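Local atomic coordinates of Lmo2119 protein (Listeria monocytogenes serovar 1/2a, PDB entry 5HQH), a protein that is of unknown function but carries a YbbR-like domain, the part of the longer, signal-peptide-bearing protein held in this chain. Residues E14-K19 / Q54-Y59; E34-T39 / V85-A90; R44-S49 / D78-L83; A65-Q70 / V96-T101. All blocks are in the same frame, centred on the assembly; numbering follows the deposited sequence.

Contact 1 (E14-K19 / Q54-Y59); sequences ENVPVK and QDFTVY
Lys19 and Val58 carry the one direct hydrogen bond between 14-19 and 54-59: Lys19 N donates to Val58 O at 2.9 Å, with an N-H...O angle of 165°. It belongs to a short parallel pairing, in which Lys19 faces Tyr59 and the strand segments 16-19 and 57-59 run at 51° to each other. Two CA-H...O contacts flank it, from Val18 CA to Val58 O and, closer at 3.2 Å, from Tyr59 CA to Lys19 O.

Water completes the polar account where the strands splay. One molecule donates to Pro17 O and accepts from Val58 N, so it stands in for a direct backbone bond. Two more tie the Gln54 amide to 14-19: NE2 donates to the water held by Glu14 O, and OE1 accepts from the one held by Asn15 O.

The apolar contacts centre on Val16. Its CG1, anti to the backbone N (chi1 174°), meets Val58 CG2 at 3.8 Å and Phe56 CE1 at 4.0 Å, crossing both side chains at about a right angle. Val18 CG2 reaches Val58 CG1 at 4.1 Å, while Lys19 CG passes Thr57 CG2.

Strand 9-21 is flanked here by strand 35-42, with Asn15 and Val16 both opposite Val36 in a G1 beta bulge. Strand 57-61 pairs in turn with 68-77, and Val38 packs against both Val16 and Val58.

Contact 2 (E34-T39 / V85-A90); sequences ETVTVT and VKVNPA
Val36 and Val87 make the closest apolar contact between 34-39 and 85-90, CG2 to CG1 at 3.6 Å. Val36 CG1, anti to the carbonyl carbon (chi1 -62°), meets Pro89 CD at 3.8 Å, at about a right angle, which leaves CG2 between the backbone N and the carbonyl carbon, against Val87. Further along this valine face, Val38 CG1 touches Val85 CG1 at 3.7 Å.

The other face is polar and looser. Lys86 and Thr39 lie side by side pointing the same way, with Lys86 CG 3.9 Å from Thr39 CB and the extended lysine chain carrying CE past the same carbon; Thr37 and Asn88 share this more exposed side.

Between the faces the backbones form a regular antiparallel ladder. Thr37 and Asn88 exchange two bonds, as do Thr39 and Lys86; Asn88 N donates to Thr37 O at 2.8 Å and Thr39 N to Lys86 O at 2.9 Å. Val38 and Val87 are the non-hydrogen-bonded pair. A cis peptide before Pro89 follows the last paired residue.

Strand 35-42 has strand 9-21 as its other neighbour, while Leu74 and Val76 of strand 68-77 and Val58 of strand 57-61 pack onto the valine face.

Contact 3 (R44-S49 / D78-L83); sequences RSIVQS and DVSDRL
Ile46 and Val47, on the first turn of helix 44-53, face a type I beta turn running from Ser80 to Leu83, with the nearest CA atoms of the two segments, Val47 and Leu83, 7.2 Å apart. The separation is that of side-chain packing rather than strand pairing, and Ile46 and Leu83 contribute most of the 203 Å² buried between the segments.

Ile46 divides its branches among three residues. CG2, anti to the backbone N, presses on Ser80 CB at 3.4 Å, tighter than usual van der Waals contact, and also meets Leu83 CD2. CD1 takes the other course: chi2 of 179° carries it to Arg82 CB at 3.7 Å, the two side chains lying side by side and pointing the same way. Leu83 CD2 then bridges the two helix residues, since it also touches Val47 CG2 at 3.5 Å, crossing that side chain obliquely.

Two side-chain interactions stay within the turn. Ser80 OG accepts from Arg82 N at 3.1 Å, an N-H...O angle of 166°. In one of two modelled conformers, so with some doubt, Arg82 forms a side-on salt bridge with Asp81, NE to OD1 and NH2 to OD2, the NH2 to OD2 distance being 3.0 Å. In that conformer both oxygens stay close to the guanidinium plane, yet both nitrogens approach from above the carboxylate plane.

Val47 also touches Asp9 and Glu11 of strand 9-21, so the helix meets that strand as well as the turn. The local arrangement is an ST turn at the start of a type I beta turn, in the connection between strands 68-77 and 84-98, packed against the domain's helix.

Contact 4 (A65-Q70 / V96-T101); sequences ASIGTQ and VQEKVT
Val96 turns CG2 to both Ala65 CB, at 4.2 Å, and Gln70 NE2, at 3.4 Å. The Gln70 and Val96 side chains cross at a slant, and the valine CB also approaches the carbonyl oxygens of Ser66 and Gly68.

Gln70 is turned back over its own segment. With CG between the backbone N and carbonyl carbon (chi1 55°), the chain then extends until NE2 donates to Ser66 O at 2.9 Å and to Gly68 O at 3.2 Å. Both acceptors lie almost in the amide plane, which fixes the rotation of that group.

The backbone pairing is a single antiparallel hydrogen-bonded pair, Gly68 with Val96, in the beta hairpin of strands 68-77 and 84-98. Gly68 N donates to a lone pair of Val96 O at 2.7 Å, and Val96 N returns a bond to Gly68 O at 2.9 Å. Gly68 O is therefore gripped twice, with Val96 N and Gln70 NE2 arriving from opposite faces of its carbonyl plane.

Beyond the pair, Ile67 CG2 lies 3.6 Å from Val96 O; the placement of the Ile67 and Glu98 side chains against each other is doubtful, and the Glu98 carboxylate forms a salt bridge with Lys102. Leu27 of strand 27-30 touches both Ile67 and Val96.

Contacts 1, 2 and 4 belong to one mixed sheet, whereas contact 3 joins the helix to a loop at one end. Contacts 1 and 2 have centres 8 Å apart and touch through the neighbouring strands 9-21 and 35-42, including a probable Val16 O to Val36 N hydrogen bond of 2.8 Å. Contact 3 lies about 14 Å from contact 1, centre to centre, and Asp78 OD2 reaches Thr57 OG1 at 2.8 Å. Contact 4 is about 36 Å from contact 3, centre to centre, yet shares strand 84-98 with contact 2. Along the chain, contact 1 closes before contact 4 opens, and both segments of contact 3 fall between those of contact 2; strands distant in sequence are thus sheet neighbours.

Contact 1 (E14-K19 / Q54-Y59)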
# COMPACT_ATOMS: atom_id res chain seq x y z
N GLU A 14 -12.78 -3.58 1.07
CA GLU A 14 -12.01 -4.81 0.95
C GLU A 14 -11.34 -4.91 -0.43
O GLU A 14 -11.73 -4.27 -1.40
CB GLU A 14 -12.92 -6.01 1.17
CG GLU A 14 -13.46 -6.06 2.59
CD GLU A 14 -14.46 -7.17 2.80
OE1 GLU A 14 -14.18 -8.33 2.44
OE2 GLU A 14 -15.54 -6.88 3.34
N ASN A 15 -10.29 -5.71 -0.47
CA ASN A 15 -9.63 -6.08 -1.72
C ASN A 15 -9.03 -4.92 -2.48
O ASN A 15 -9.13 -4.86 -3.69
CB ASN A 15 -10.58 -6.92 -2.57
CG ASN A 15 -11.09 -8.14 -1.82
OD1 ASN A 15 -10.31 -8.88 -1.23
ND2 ASN A 15 -12.38 -8.35 -1.85
N VAL A 16 -8.44 -4.00 -1.74
CA VAL A 16 -7.80 -2.84 -2.34
C VAL A 16 -6.36 -3.24 -2.75
O VAL A 16 -5.61 -3.78 -1.94
CB VAL A 16 -7.71 -1.70 -1.33
CG1 VAL A 16 -6.92 -0.57 -1.90
CG2 VAL A 16 -9.09 -1.24 -0.94
N PRO A 17 -5.98 -2.99 -4.01
CA PRO A 17 -4.63 -3.39 -4.43
C PRO A 17 -3.53 -2.59 -3.75
O PRO A 17 -3.74 -1.42 -3.35
CB PRO A 17 -4.66 -3.13 -5.93
CG PRO A 17 -5.69 -2.12 -6.14
CD PRO A 17 -6.74 -2.35 -5.10
N VAL A 18 -2.36 -3.20 -3.65
CA VAL A 18 -1.18 -2.55 -3.11
C VAL A 18 -0.11 -2.43 -4.20
O VAL A 18 0.30 -3.45 -4.77
CB VAL A 18 -0.57 -3.35 -1.95
CG1 VAL A 18 0.68 -2.63 -1.43
CG2 VAL A 18 -1.57 -3.57 -0.83
N LYS A 19 0.29 -1.21 -4.51
CA LYS A 19 1.35 -0.92 -5.45
C LYS A 19 2.67 -1.05 -4.70
O LYS A 19 2.73 -0.82 -3.49
CB LYS A 19 1.21 0.50 -6.02
CG LYS A 19 -0.11 0.77 -6.70
CD LYS A 19 -0.15 0.23 -8.09
CE LYS A 19 -1.50 0.48 -8.75
NZ LYS A 19 -2.53 -0.51 -8.27
N GLN A 54 -12.47 4.80 -5.84
CA GLN A 54 -11.27 4.11 -5.33
C GLN A 54 -10.00 4.66 -5.96
O GLN A 54 -9.13 3.92 -6.43
CB GLN A 54 -11.39 2.59 -5.46
CG GLN A 54 -10.57 1.87 -4.42
CD GLN A 54 -10.60 0.39 -4.58
OE1 GLN A 54 -9.58 -0.20 -4.97
NE2 GLN A 54 -11.76 -0.22 -4.31
N ASP A 55 -9.93 5.96 -6.00
CA ASP A 55 -8.83 6.65 -6.66
C ASP A 55 -7.64 6.95 -5.75
O ASP A 55 -6.64 7.55 -6.18
CB ASP A 55 -9.30 7.87 -7.46
CG ASP A 55 -10.07 8.88 -6.65
OD1 ASP A 55 -10.56 8.60 -5.54
OD2 ASP A 55 -10.25 9.99 -7.17
N PHE A 56 -7.73 6.53 -4.49
CA PHE A 56 -6.58 6.58 -3.58
C PHE A 56 -5.69 5.39 -3.92
O PHE A 56 -6.12 4.44 -4.57
CB PHE A 56 -7.00 6.54 -2.13
CG PHE A 56 -7.91 5.39 -1.78
CD1 PHE A 56 -7.38 4.17 -1.38
CD2 PHE A 56 -9.31 5.50 -1.87
CE1 PHE A 56 -8.21 3.10 -1.10
CE2 PHE A 56 -10.12 4.43 -1.59
CZ PHE A 56 -9.57 3.22 -1.18
N THR A 57 -4.45 5.46 -3.47
CA THR A 57 -3.43 4.46 -3.80
C THR A 57 -2.73 3.99 -2.56
O THR A 57 -2.14 4.79 -1.86
CB THR A 57 -2.37 5.09 -4.71
OG1 THR A 57 -3.02 5.60 -5.90
CG2 THR A 57 -1.29 4.10 -5.07
N VAL A 58 -2.82 2.68 -2.26
CA VAL A 58 -2.09 2.06 -1.16
C VAL A 58 -0.78 1.54 -1.74
O VAL A 58 -0.79 0.93 -2.81
CB VAL A 58 -2.86 0.89 -0.53
CG1 VAL A 58 -2.06 0.28 0.61
CG2 VAL A 58 -4.22 1.35 -0.05
N TYR A 59 0.32 1.83 -1.07
CA TYR A 59 1.62 1.45 -1.58
C TYR A 59 2.63 1.08 -0.52
O TYR A 59 2.60 1.56 0.61
CB TYR A 59 2.20 2.55 -2.46
CG TYR A 59 2.51 3.89 -1.79
CD1 TYR A 59 1.49 4.80 -1.53
CD2 TYR A 59 3.82 4.28 -1.49
CE1 TYR A 59 1.75 6.02 -0.96
CE2 TYR A 59 4.07 5.53 -0.92
CZ TYR A 59 3.04 6.40 -0.68
OH TYR A 59 3.32 7.64 -0.15
O HOH W 1 -12.32 -3.07 -3.74
O HOH W 2 -10.17 -3.15 -5.76
O HOH W 3 -4.36 1.08 -4.13

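Contact 2 (E34-T39 / V85-A90)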
# COMPACT_ATOMS: atom_id res chain seq x y z
N GLU A 34 -1.19 -8.85 -2.36
CA GLU A 34 -1.75 -8.21 -3.56
C GLU A 34 -2.90 -7.28 -3.19
O GLU A 34 -3.09 -6.30 -3.87
CB GLU A 34 -2.20 -9.21 -4.59
CG GLU A 34 -1.01 -9.88 -5.27
CD GLU A 34 -1.30 -11.14 -6.03
OE1 GLU A 34 -2.47 -11.44 -6.35
OE2 GLU A 34 -0.29 -11.82 -6.31
N THR A 35 -3.61 -7.58 -2.10
CA THR A 35 -4.72 -6.70 -1.67
C THR A 35 -4.77 -6.58 -0.16
O THR A 35 -4.29 -7.48 0.58
CB THR A 35 -6.11 -7.14 -2.15
OG1 THR A 35 -6.53 -8.32 -1.43
CG2 THR A 35 -6.15 -7.35 -3.63
N VAL A 36 -5.40 -5.50 0.31
CA VAL A 36 -5.57 -5.20 1.71
C VAL A 36 -6.95 -4.61 1.95
O VAL A 36 -7.72 -4.31 1.01
CB VAL A 36 -4.47 -4.25 2.23
CG1 VAL A 36 -3.13 -4.91 2.09
CG2 VAL A 36 -4.49 -2.92 1.48
N THR A 37 -7.26 -4.39 3.22
CA THR A 37 -8.51 -3.74 3.60
C THR A 37 -8.22 -2.32 4.05
O THR A 37 -7.37 -2.09 4.91
CB THR A 37 -9.20 -4.51 4.74
OG1 THR A 37 -9.43 -5.85 4.33
CG2 THR A 37 -10.50 -3.88 5.15
N VAL A 38 -8.97 -1.34 3.52
CA VAL A 38 -8.75 0.06 3.88
C VAL A 38 -9.97 0.62 4.55
O VAL A 38 -11.09 0.40 4.08
CB VAL A 38 -8.45 0.91 2.61
CG1 VAL A 38 -8.29 2.38 2.96
CG2 VAL A 38 -7.18 0.42 1.95
N THR A 39 -9.78 1.30 5.68
CA THR A 39 -10.87 1.95 6.38
C THR A 39 -10.72 3.46 6.22
O THR A 39 -9.64 4.01 6.46
CB THR A 39 -10.88 1.61 7.88
OG1 THR A 39 -10.97 0.20 8.03
CG2 THR A 39 -12.05 2.27 8.58
N VAL A 85 -7.44 7.57 7.38
CA VAL A 85 -7.28 6.32 6.66
C VAL A 85 -6.40 5.35 7.42
O VAL A 85 -5.37 5.75 7.99
CB VAL A 85 -6.65 6.56 5.26
CG1 VAL A 85 -6.61 5.28 4.46
CG2 VAL A 85 -7.41 7.64 4.49
N LYS A 86 -6.79 4.07 7.43
CA LYS A 86 -5.90 3.03 8.00
C LYS A 86 -5.99 1.81 7.11
O LYS A 86 -6.99 1.58 6.42
CB LYS A 86 -6.12 2.66 9.46
CG LYS A 86 -7.52 2.22 9.75
CD LYS A 86 -7.65 1.73 11.19
CE LYS A 86 -9.12 1.53 11.51
NZ LYS A 86 -9.32 0.78 12.78
N VAL A 87 -4.92 1.04 7.11
CA VAL A 87 -4.78 -0.08 6.23
C VAL A 87 -4.55 -1.32 7.08
O VAL A 87 -3.80 -1.28 8.09
CB VAL A 87 -3.56 0.13 5.32
CG1 VAL A 87 -3.39 -1.00 4.34
CG2 VAL A 87 -3.65 1.47 4.57
N ASN A 88 -5.18 -2.43 6.70
CA ASN A 88 -5.05 -3.71 7.41
C ASN A 88 -4.65 -4.79 6.41
O ASN A 88 -5.45 -5.09 5.50
CB ASN A 88 -6.38 -4.08 8.05
CG ASN A 88 -6.35 -5.44 8.72
OD1 ASN A 88 -5.29 -5.94 9.03
ND2 ASN A 88 -7.51 -6.04 8.88
N PRO A 89 -3.46 -5.38 6.50
CA PRO A 89 -2.45 -5.13 7.52
C PRO A 89 -1.72 -3.79 7.37
O PRO A 89 -1.57 -3.30 6.24
CB PRO A 89 -1.43 -6.25 7.25
CG PRO A 89 -1.54 -6.49 5.80
CD PRO A 89 -3.01 -6.41 5.54
N ALA A 90 -1.30 -3.19 8.48
CA ALA A 90 -0.59 -1.90 8.42
C ALA A 90 0.84 -2.03 7.98
O ALA A 90 1.36 -1.15 7.32
CB ALA A 90 -0.64 -1.21 9.77

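Contact 3 (R44-S49 / D78-L83)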
# COMPACT_ATOMS: atom_id res chain seq x y z
N ARG A 44 -19.12 12.77 4.76
CA ARG A 44 -19.85 11.83 3.91
C ARG A 44 -19.59 11.92 2.41
O ARG A 44 -19.36 10.89 1.76
CB ARG A 44 -21.35 11.94 4.18
CG ARG A 44 -22.15 11.05 3.27
CD ARG A 44 -23.45 10.62 3.87
NE ARG A 44 -24.21 9.88 2.88
CZ ARG A 44 -24.13 8.57 2.65
NH1 ARG A 44 -23.30 7.78 3.32
NH2 ARG A 44 -24.92 8.05 1.73
N SER A 45 -19.60 13.12 1.84
CA SER A 45 -19.44 13.26 0.42
C SER A 45 -18.08 12.76 -0.03
O SER A 45 -17.96 12.15 -1.09
CB SER A 45 -19.63 14.71 -0.02
OG SER A 45 -18.61 15.56 0.47
N ILE A 46 -17.05 13.07 0.76
CA ILE A 46 -15.67 12.69 0.45
C ILE A 46 -15.45 11.20 0.64
O ILE A 46 -14.79 10.55 -0.21
CB ILE A 46 -14.68 13.55 1.28
CG1 ILE A 46 -14.96 15.04 1.00
CG2 ILE A 46 -13.25 13.21 0.93
CD1 ILE A 46 -14.08 16.01 1.76
N VAL A 47 -15.98 10.63 1.72
CA VAL A 47 -15.90 9.17 1.94
C VAL A 47 -16.57 8.42 0.79
O VAL A 47 -16.04 7.47 0.22
CB VAL A 47 -16.50 8.74 3.29
CG1 VAL A 47 -16.65 7.22 3.39
CG2 VAL A 47 -15.67 9.25 4.45
N GLN A 48 -17.77 8.86 0.44
CA GLN A 48 -18.51 8.18 -0.59
C GLN A 48 -17.86 8.29 -1.98
O GLN A 48 -17.89 7.32 -2.74
CB GLN A 48 -19.97 8.62 -0.61
CG GLN A 48 -20.72 8.17 0.64
CD GLN A 48 -20.74 6.66 0.82
OE1 GLN A 48 -20.96 5.91 -0.14
NE2 GLN A 48 -20.46 6.21 2.02
N SER A 49 -17.26 9.44 -2.31
CA SER A 49 -16.57 9.57 -3.58
C SER A 49 -15.36 8.66 -3.62
O SER A 49 -15.09 8.03 -4.63
CB SER A 49 -16.17 11.03 -3.84
OG SER A 49 -15.33 11.14 -4.99
N ASP A 78 -2.85 10.05 -2.92
CA ASP A 78 -3.94 10.38 -3.85
C ASP A 78 -5.30 10.33 -3.12
O ASP A 78 -6.30 9.86 -3.66
CB ASP A 78 -3.94 9.49 -5.10
CG ASP A 78 -2.57 9.37 -5.75
OD1 ASP A 78 -1.91 10.40 -5.89
OD2 ASP A 78 -2.16 8.24 -6.08
N VAL A 79 -5.31 10.82 -1.89
CA VAL A 79 -6.47 10.70 -1.01
C VAL A 79 -6.75 12.06 -0.39
O VAL A 79 -5.83 12.79 -0.08
CB VAL A 79 -6.19 9.62 0.08
CG1 VAL A 79 -5.05 10.01 1.01
CG2 VAL A 79 -7.45 9.27 0.86
N SER A 80 -8.03 12.41 -0.26
CA SER A 80 -8.41 13.70 0.31
C SER A 80 -7.79 13.92 1.68
O SER A 80 -7.76 13.04 2.52
CB SER A 80 -9.92 13.76 0.48
OG SER A 80 -10.31 14.94 1.19
N ASP A 81 -7.38 15.16 1.93
CA ASP A 81 -6.83 15.53 3.22
C ASP A 81 -7.88 15.57 4.34
O ASP A 81 -7.50 15.72 5.50
CB ASP A 81 -6.03 16.85 3.16
CG ASP A 81 -6.88 18.05 3.16
OD1 ASP A 81 -8.01 18.04 2.62
OD2 ASP A 81 -6.37 19.07 3.71
N ARG A 82 -9.15 15.44 3.99
CA ARG A 82 -10.24 15.44 4.98
C ARG A 82 -10.59 14.05 5.48
O ARG A 82 -11.48 13.89 6.28
CB ARG A 82 -11.48 16.10 4.38
CG ARG A 82 -11.31 17.55 3.97
CD ARG A 82 -10.93 18.44 5.15
NE ARG A 82 -9.49 18.57 5.30
CZ ARG A 82 -8.88 18.90 6.43
NH1 ARG A 82 -9.58 19.10 7.53
NH2 ARG A 82 -7.56 19.01 6.48
N LEU A 83 -9.90 13.02 4.97
CA LEU A 83 -10.13 11.64 5.44
C LEU A 83 -9.10 11.10 6.41
O LEU A 83 -7.91 11.46 6.35
CB LEU A 83 -10.17 10.68 4.25
CG LEU A 83 -11.27 10.95 3.24
CD1 LEU A 83 -11.24 9.91 2.13
CD2 LEU A 83 -12.65 10.97 3.89

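Contact 4 (A65-Q70 / V96-T101)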
# COMPACT_ATOMS: atom_id res chain seq x y z
N ALA A 65 15.44 0.39 -0.13
CA ALA A 65 15.69 -0.86 0.53
C ALA A 65 16.98 -1.49 0.05
O ALA A 65 17.40 -1.29 -1.10
CB ALA A 65 14.53 -1.81 0.28
N SER A 66 17.63 -2.20 0.96
CA SER A 66 18.77 -2.98 0.62
C SER A 66 18.26 -4.40 0.42
O SER A 66 17.13 -4.79 0.83
CB SER A 66 19.86 -2.92 1.70
OG SER A 66 19.37 -3.36 2.94
N ILE A 67 19.10 -5.18 -0.23
CA ILE A 67 18.79 -6.53 -0.57
C ILE A 67 18.59 -7.31 0.68
O ILE A 67 19.37 -7.22 1.65
CB ILE A 67 19.92 -7.16 -1.41
CG1 ILE A 67 20.08 -6.36 -2.72
CG2 ILE A 67 19.67 -8.64 -1.67
CD1 ILE A 67 21.49 -6.38 -3.27
N GLY A 68 17.53 -8.10 0.69
CA GLY A 68 17.28 -8.98 1.78
C GLY A 68 15.90 -8.83 2.38
O GLY A 68 15.00 -8.15 1.86
N THR A 69 15.74 -9.39 3.55
CA THR A 69 14.43 -9.43 4.21
C THR A 69 14.23 -8.24 5.14
O THR A 69 15.18 -7.73 5.76
CB THR A 69 14.29 -10.76 4.96
OG1 THR A 69 15.50 -11.05 5.71
CG2 THR A 69 14.09 -11.89 3.97
N GLN A 70 12.99 -7.77 5.25
CA GLN A 70 12.66 -6.60 6.08
C GLN A 70 11.15 -6.50 6.22
O GLN A 70 10.43 -7.39 5.76
CB GLN A 70 13.26 -5.35 5.49
CG GLN A 70 12.87 -5.12 4.04
CD GLN A 70 13.94 -4.36 3.32
OE1 GLN A 70 13.99 -3.15 3.41
NE2 GLN A 70 14.81 -5.09 2.60
N VAL A 96 13.41 -8.68 -0.48
CA VAL A 96 13.95 -7.89 -1.57
C VAL A 96 15.08 -8.70 -2.16
O VAL A 96 16.13 -8.88 -1.53
CB VAL A 96 14.48 -6.53 -1.07
CG1 VAL A 96 15.10 -5.73 -2.22
CG2 VAL A 96 13.35 -5.76 -0.40
N GLN A 97 14.87 -9.21 -3.37
CA GLN A 97 15.87 -10.06 -3.97
C GLN A 97 16.48 -9.47 -5.21
O GLN A 97 15.84 -8.76 -5.97
CB GLN A 97 15.22 -11.37 -4.37
CG GLN A 97 14.61 -12.09 -3.21
CD GLN A 97 13.38 -12.86 -3.62
OE1 GLN A 97 13.46 -13.81 -4.40
NE2 GLN A 97 12.23 -12.45 -3.08
N GLU A 98 17.73 -9.81 -5.43
CA GLU A 98 18.42 -9.37 -6.62
C GLU A 98 17.93 -10.29 -7.73
O GLU A 98 17.76 -11.53 -7.55
CB GLU A 98 19.91 -9.50 -6.50
CG GLU A 98 20.49 -8.52 -5.50
CD GLU A 98 21.96 -8.72 -5.27
OE1 GLU A 98 22.35 -9.67 -4.53
OE2 GLU A 98 22.73 -7.89 -5.79
N LYS A 99 17.65 -9.71 -8.88
CA LYS A 99 17.26 -10.50 -10.07
C LYS A 99 18.36 -11.45 -10.52
O LYS A 99 18.10 -12.52 -11.04
CB LYS A 99 16.85 -9.59 -11.22
CG LYS A 99 15.56 -8.87 -10.93
CD LYS A 99 15.31 -7.68 -11.85
CE LYS A 99 15.22 -8.04 -13.31
NZ LYS A 99 14.98 -6.83 -14.14
N VAL A 100 19.60 -11.03 -10.37
CA VAL A 100 20.75 -11.90 -10.72
C VAL A 100 21.31 -12.58 -9.49
O VAL A 100 21.20 -12.07 -8.37
CB VAL A 100 21.87 -11.15 -11.46
CG1 VAL A 100 21.33 -10.51 -12.71
CG2 VAL A 100 22.54 -10.12 -10.56
N THR A 101 21.92 -13.73 -9.70
CA THR A 101 22.46 -14.53 -8.61
C THR A 101 24.00 -14.46 -8.67
O THR A 101 24.57 -14.47 -9.77
CB THR A 101 21.92 -15.97 -8.71
OG1 THR A 101 22.35 -16.58 -9.92
CG2 THR A 101 20.39 -15.98 -8.70